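Side-chain contacts in ornithine carbamoyltransferase, mitochondrial (Coccidioides immitis, PDB 3SDS), which catalyses the transfer of the carbamoyl group from carbamoyl phosphate to L-ornithine, giving L-citrulline and phosphate in arginine biosynthesis: residues Q158-F163 against L335-S340; L164-S169 against K303-L308. One frame throughout, in Å; residues are numbered along the deposited sequence.

Contact 1: Q158-F163 against L335-S340; sequences QAIADF and LWAAIS
Two helices come close where Ala161 faces Ala337, their CA atoms 5.6 Å apart. These are the two helices that join the halves of the carbamoyltransferase fold: helix 156-169 leads from the carbamoyl phosphate domain toward the ornithine domain, and helix 327-347 near the C-terminus makes the return crossing. Small residues at the meeting point let the backbones approach, and the buried interface is correspondingly slight, 111 Å² over both sides.

Ala337 directs its methyl at the first helix, where it rests against Ile160 and Ala161. From Ile160 it is met by the branch methyl, CG2 lying 3.7 Å from Ala337 CB. With CG1 of Ile160 beside the backbone N (chi1 -60°), CG2 stands anti to that nitrogen and becomes the arm that touches Ala337, while the Ile160 side chain also packs on Phe37 of helix 34-51. Ala161 comes nearest through its backbone, with Ala161 N 4.0 Å from Ala337 CB. About at right angles to the Ile160 approach, as seen from the Ala337 methyl, Ala161 CB lies 4.4 Å from Ala337 CB, a looser apolar contact. The touching residues are all buried.

Ala161 packs on Arg334 as well, a residue that probably binds carbamoyl phosphate, as does Gln158 one turn earlier. One end of the Gln158 amide is held within its own helix: NE2 donates to Asp162 OD1 over 2.9 Å, reaching the syn side of the carboxylate but 33° out of its plane. The other end, Gln158 OE1, takes a weak hydrogen bond from Arg334 NH1.

Contact 2: L164-S169 against K303-L308; sequences LTIHES and KFMHCL
Strand 303-306, at one edge of the five-stranded parallel sheet of the ornithine domain, is flanked by the last turns of helix 156-169, with Met305 and Lys303 turned to the helix and Ile166 and Ser169 receiving them. The short segments run nearly antiparallel, at 163°, with their axes 11.3 Å apart, so side chains must bridge the gap.

Met305 does most of this. Its chi1 and extended chi2 carry the sulfur to Ile166, where SD lies 3.9 Å from CG1 of Ile166, and the two side chains cross at about a right angle. The bend at chi3 (66°) turns only the methyl, toward Thr165, with Met305 CE 4.5 Å from Thr165 CB, at the limit of contact. The hydroxyl of Thr165 is engaged by the carbonyl of Ala161 in its own helix and by Asn333.

The sheet belongs to the Rossmann-like ornithine domain, and Met305 fills the layer between it and the interdomain helix, packing also on Val261 and Val263 of the adjacent strand. At the more open end, the aliphatic part of Lys303 passes Ser169, whose OG is 3.9 Å from Lys303 CE; a crystal neighbour touches this lysine and may influence its course.

Beyond the strand the chain turns into a loop in which Cys307 is the probable proton acceptor and, with Leu308, probably binds carbamoyl phosphate. The turn is braced within the segment by Leu308 N, which donates nearly straight to His306 ND1 over 3.2 Å, approaching 24° out of the ring plane; NE2 of the same imidazole is bonded to Glu314.

Helix 156-169 serves both contacts: its earlier half meets helix 327-347 in contact 1 and its later half meets strand 303-306 in contact 2, with centres 11 Å apart. Both segments of contact 2 lie between those of contact 1 in the sequence. The two touch directly, Gln158 NE2 lying 3.4 Å from Cys307 CB and Asp162 CG 3.8 Å from Met305 CE, while Trp336 packs on Leu164. One helix thus links the interdomain crossing to the edge of the ornithine-domain sheet, bringing Gln158 and Cys307, both probable carbamoyl phosphate ligands, side by side at the cleft between the domains.

Contact 1: Q158-F163 against L335-S340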
loop_
_atom_site.group_PDB
_atom_site.type_symbol
_atom_site.label_atom_id
_atom_site.label_comp_id
_atom_site.label_asym_id
_atom_site.label_seq_id
_atom_site.Cartn_x
_atom_site.Cartn_y
_atom_site.Cartn_z
ATOM N N GLN A 158 13.256 -12.055 -14.886
ATOM C CA GLN A 158 12.568 -12.571 -16.066
ATOM C C GLN A 158 13.222 -13.858 -16.609
ATOM O O GLN A 158 12.529 -14.843 -16.911
ATOM C CB GLN A 158 12.465 -11.505 -17.157
ATOM C CG GLN A 158 11.586 -11.956 -18.332
ATOM C CD GLN A 158 10.104 -12.131 -17.942
ATOM O OE1 GLN A 158 9.528 -11.290 -17.236
ATOM N NE2 GLN A 158 9.482 -13.221 -18.415
ATOM N N ALA A 159 14.553 -13.838 -16.717
ATOM C CA ALA A 159 15.323 -15.008 -17.145
ATOM C C ALA A 159 15.006 -16.254 -16.279
ATOM O O ALA A 159 14.782 -17.360 -16.810
ATOM C CB ALA A 159 16.818 -14.690 -17.123
ATOM N N ILE A 160 14.969 -16.061 -14.958
ATOM C CA ILE A 160 14.682 -17.153 -14.038
ATOM C C ILE A 160 13.284 -17.726 -14.333
ATOM O O ILE A 160 13.114 -18.952 -14.439
ATOM C CB ILE A 160 14.820 -16.711 -12.558
ATOM C CG1 ILE A 160 16.250 -16.221 -12.274
ATOM C CG2 ILE A 160 14.473 -17.846 -11.636
ATOM C CD1 ILE A 160 16.426 -15.400 -10.985
ATOM N N ALA A 161 12.297 -16.847 -14.500
ATOM C CA ALA A 161 10.954 -17.271 -14.882
ATOM C C ALA A 161 10.945 -18.029 -16.206
ATOM O O ALA A 161 10.333 -19.104 -16.316
ATOM C CB ALA A 161 10.022 -16.082 -14.958
ATOM N N ASP A 162 11.631 -17.474 -17.206
ATOM C CA ASP A 162 11.617 -18.066 -18.538
ATOM C C ASP A 162 12.228 -19.462 -18.543
ATOM O O ASP A 162 11.657 -20.389 -19.139
ATOM C CB ASP A 162 12.265 -17.140 -19.559
ATOM C CG ASP A 162 11.412 -15.924 -19.845
ATOM O OD1 ASP A 162 10.286 -15.858 -19.294
ATOM O OD2 ASP A 162 11.851 -15.030 -20.610
ATOM N N PHE A 163 13.350 -19.631 -17.844
ATOM C CA PHE A 163 13.954 -20.966 -17.752
ATOM C C PHE A 163 13.147 -21.961 -16.901
ATOM O O PHE A 163 13.122 -23.145 -17.227
ATOM C CB PHE A 163 15.458 -20.922 -17.419
ATOM C CG PHE A 163 16.317 -20.840 -18.642
ATOM C CD1 PHE A 163 16.474 -19.636 -19.322
ATOM C CD2 PHE A 163 16.915 -21.987 -19.170
ATOM C CE1 PHE A 163 17.251 -19.574 -20.492
ATOM C CE2 PHE A 163 17.682 -21.931 -20.357
ATOM C CZ PHE A 163 17.850 -20.726 -21.007
ATOM N N LEU A 335 5.937 -15.224 -10.000
ATOM C CA LEU A 335 5.666 -15.366 -8.582
ATOM C C LEU A 335 6.668 -16.336 -7.976
ATOM O O LEU A 335 7.304 -16.017 -6.961
ATOM C CB LEU A 335 4.224 -15.812 -8.331
ATOM C CG LEU A 335 3.807 -16.183 -6.887
ATOM C CD1 LEU A 335 4.109 -15.091 -5.852
ATOM C CD2 LEU A 335 2.346 -16.603 -6.790
ATOM N N TRP A 336 6.816 -17.498 -8.616
ATOM C CA TRP A 336 7.687 -18.574 -8.119
ATOM C C TRP A 336 9.176 -18.173 -8.180
ATOM O O TRP A 336 9.946 -18.489 -7.251
ATOM C CB TRP A 336 7.367 -19.930 -8.795
ATOM C CG TRP A 336 5.848 -20.136 -8.911
ATOM C CD1 TRP A 336 5.104 -20.187 -10.071
ATOM C CD2 TRP A 336 4.896 -20.234 -7.832
ATOM N NE1 TRP A 336 3.772 -20.329 -9.774
ATOM C CE2 TRP A 336 3.614 -20.346 -8.413
ATOM C CE3 TRP A 336 5.009 -20.243 -6.426
ATOM C CZ2 TRP A 336 2.443 -20.470 -7.640
ATOM C CZ3 TRP A 336 3.838 -20.365 -5.647
ATOM C CH2 TRP A 336 2.574 -20.479 -6.261
ATOM N N ALA A 337 9.561 -17.420 -9.214
ATOM C CA ALA A 337 10.927 -16.922 -9.331
ATOM C C ALA A 337 11.296 -15.865 -8.265
ATOM O O ALA A 337 12.412 -15.873 -7.740
ATOM C CB ALA A 337 11.160 -16.391 -10.718
ATOM N N ALA A 338 10.362 -14.978 -7.921
ATOM C CA ALA A 338 10.596 -14.022 -6.829
ATOM C C ALA A 338 10.796 -14.683 -5.462
ATOM O O ALA A 338 11.651 -14.226 -4.676
ATOM C CB ALA A 338 9.490 -12.995 -6.753
ATOM N N ILE A 339 10.029 -15.743 -5.173
ATOM C CA ILE A 339 10.156 -16.439 -3.885
ATOM C C ILE A 339 11.571 -17.005 -3.777
ATOM O O ILE A 339 12.259 -16.846 -2.748
ATOM C CB ILE A 339 9.093 -17.579 -3.684
ATOM C CG1 ILE A 339 7.669 -17.009 -3.466
ATOM C CG2 ILE A 339 9.511 -18.537 -2.515
ATOM C CD1 ILE A 339 6.528 -18.062 -3.488
ATOM N N SER A 340 12.002 -17.649 -4.857
ATOM C CA SER A 340 13.319 -18.287 -4.913
ATOM C C SER A 340 14.430 -17.248 -4.713
ATOM O O SER A 340 15.343 -17.451 -3.893
ATOM C CB SER A 340 13.478 -18.985 -6.264
ATOM O OG SER A 340 14.682 -19.705 -6.356
#

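Contact 2: L164-S169 against K303-L308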
loop_
_atom_site.group_PDB
_atom_site.type_symbol
_atom_site.label_atom_id
_atom_site.label_comp_id
_atom_site.label_asym_id
_atom_site.label_seq_id
_atom_site.Cartn_x
_atom_site.Cartn_y
_atom_site.Cartn_z
ATOM N N LEU A 164 12.448 -21.482 -15.864
ATOM C CA LEU A 164 11.491 -22.324 -15.143
ATOM C C LEU A 164 10.468 -22.886 -16.111
ATOM O O LEU A 164 10.118 -24.069 -16.032
ATOM C CB LEU A 164 10.745 -21.538 -14.058
ATOM C CG LEU A 164 9.646 -22.283 -13.258
ATOM C CD1 LEU A 164 10.124 -23.648 -12.711
ATOM C CD2 LEU A 164 9.112 -21.447 -12.119
ATOM N N THR A 165 9.990 -22.030 -17.018
ATOM C CA THR A 165 8.925 -22.392 -17.926
ATOM C C THR A 165 9.447 -23.434 -18.898
ATOM O O THR A 165 8.796 -24.453 -19.119
ATOM C CB THR A 165 8.413 -21.170 -18.699
ATOM O OG1 THR A 165 8.213 -20.079 -17.796
ATOM C CG2 THR A 165 7.112 -21.485 -19.392
ATOM N N ILE A 166 10.630 -23.173 -19.462
ATOM C CA ILE A 166 11.252 -24.070 -20.445
ATOM C C ILE A 166 11.480 -25.447 -19.803
ATOM O O ILE A 166 11.089 -26.465 -20.374
ATOM C CB ILE A 166 12.561 -23.434 -21.077
ATOM C CG1 ILE A 166 12.216 -22.162 -21.875
ATOM C CG2 ILE A 166 13.342 -24.441 -21.960
ATOM C CD1 ILE A 166 13.397 -21.231 -22.154
ATOM N N HIS A 167 12.056 -25.450 -18.599
ATOM C CA HIS A 167 12.309 -26.664 -17.805
ATOM C C HIS A 167 11.071 -27.549 -17.535
ATOM O O HIS A 167 11.195 -28.767 -17.470
ATOM C CB HIS A 167 13.008 -26.288 -16.483
ATOM C CG HIS A 167 13.176 -27.429 -15.519
ATOM N ND1 HIS A 167 12.404 -27.565 -14.380
ATOM C CD2 HIS A 167 14.041 -28.474 -15.509
ATOM C CE1 HIS A 167 12.779 -28.645 -13.716
ATOM N NE2 HIS A 167 13.769 -29.216 -14.382
ATOM N N GLU A 168 9.898 -26.937 -17.357
ATOM C CA GLU A 168 8.645 -27.676 -17.155
ATOM C C GLU A 168 8.111 -28.310 -18.448
ATOM O O GLU A 168 7.580 -29.432 -18.448
ATOM C CB GLU A 168 7.557 -26.737 -16.648
ATOM C CG GLU A 168 7.516 -26.462 -15.163
ATOM C CD GLU A 168 6.396 -25.473 -14.801
ATOM O OE1 GLU A 168 5.942 -24.682 -15.684
ATOM O OE2 GLU A 168 5.979 -25.490 -13.621
ATOM N N SER A 169 8.226 -27.557 -19.540
ATOM C CA SER A 169 7.583 -27.913 -20.789
ATOM C C SER A 169 8.372 -28.977 -21.526
ATOM O O SER A 169 7.795 -29.773 -22.250
ATOM C CB SER A 169 7.378 -26.680 -21.657
ATOM O OG SER A 169 6.896 -27.052 -22.936
ATOM N N LYS A 303 7.284 -23.908 -29.718
ATOM C CA LYS A 303 6.468 -23.262 -28.690
ATOM C C LYS A 303 6.699 -21.754 -28.709
ATOM O O LYS A 303 7.742 -21.291 -29.160
ATOM C CB LYS A 303 6.833 -23.834 -27.311
ATOM C CG LYS A 303 6.689 -25.357 -27.147
ATOM C CD LYS A 303 5.220 -25.746 -27.057
ATOM C CE LYS A 303 5.009 -27.069 -26.335
ATOM N NZ LYS A 303 4.744 -28.221 -27.255
ATOM N N PHE A 304 5.743 -20.988 -28.203
ATOM C CA PHE A 304 5.837 -19.534 -28.242
ATOM C C PHE A 304 5.913 -18.878 -26.855
ATOM O O PHE A 304 5.209 -19.298 -25.915
ATOM C CB PHE A 304 4.667 -18.950 -29.040
ATOM C CG PHE A 304 4.642 -17.450 -29.060
ATOM C CD1 PHE A 304 5.553 -16.734 -29.840
ATOM C CD2 PHE A 304 3.722 -16.748 -28.285
ATOM C CE1 PHE A 304 5.538 -15.344 -29.853
ATOM C CE2 PHE A 304 3.700 -15.357 -28.290
ATOM C CZ PHE A 304 4.616 -14.654 -29.068
ATOM N N MET A 305 6.756 -17.841 -26.753
ATOM C CA MET A 305 7.008 -17.087 -25.511
ATOM C C MET A 305 7.129 -15.563 -25.745
ATOM O O MET A 305 7.769 -15.115 -26.703
ATOM C CB MET A 305 8.263 -17.615 -24.820
ATOM C CG MET A 305 8.114 -19.014 -24.228
ATOM S SD MET A 305 9.609 -19.656 -23.443
ATOM C CE MET A 305 9.744 -18.518 -22.063
ATOM N N HIS A 306 6.518 -14.788 -24.846
ATOM C CA HIS A 306 6.466 -13.319 -24.866
ATOM C C HIS A 306 6.253 -12.916 -23.394
ATOM O O HIS A 306 5.418 -13.488 -22.707
ATOM C CB HIS A 306 5.275 -12.891 -25.734
ATOM C CG HIS A 306 5.173 -11.415 -26.007
ATOM N ND1 HIS A 306 5.391 -10.447 -25.048
ATOM C CD2 HIS A 306 4.798 -10.747 -27.126
ATOM C CE1 HIS A 306 5.199 -9.249 -25.576
ATOM N NE2 HIS A 306 4.832 -9.405 -26.835
ATOM N N CYS A 307 7.003 -11.952 -22.879
ATOM C CA CYS A 307 6.919 -11.661 -21.441
ATOM C C CYS A 307 5.817 -10.685 -20.986
ATOM O O CYS A 307 5.749 -10.350 -19.800
ATOM C CB CYS A 307 8.268 -11.187 -20.910
ATOM S SG CYS A 307 8.709 -9.567 -21.523
ATOM N N LEU A 308 4.974 -10.223 -21.908
ATOM C CA LEU A 308 3.813 -9.362 -21.570
ATOM C C LEU A 308 4.177 -7.962 -21.036
ATOM O O LEU A 308 5.250 -7.786 -20.451
ATOM C CB LEU A 308 2.862 -10.063 -20.591
ATOM C CG LEU A 308 2.345 -11.441 -20.986
ATOM C CD1 LEU A 308 1.303 -11.863 -20.003
ATOM C CD2 LEU A 308 1.782 -11.455 -22.409
#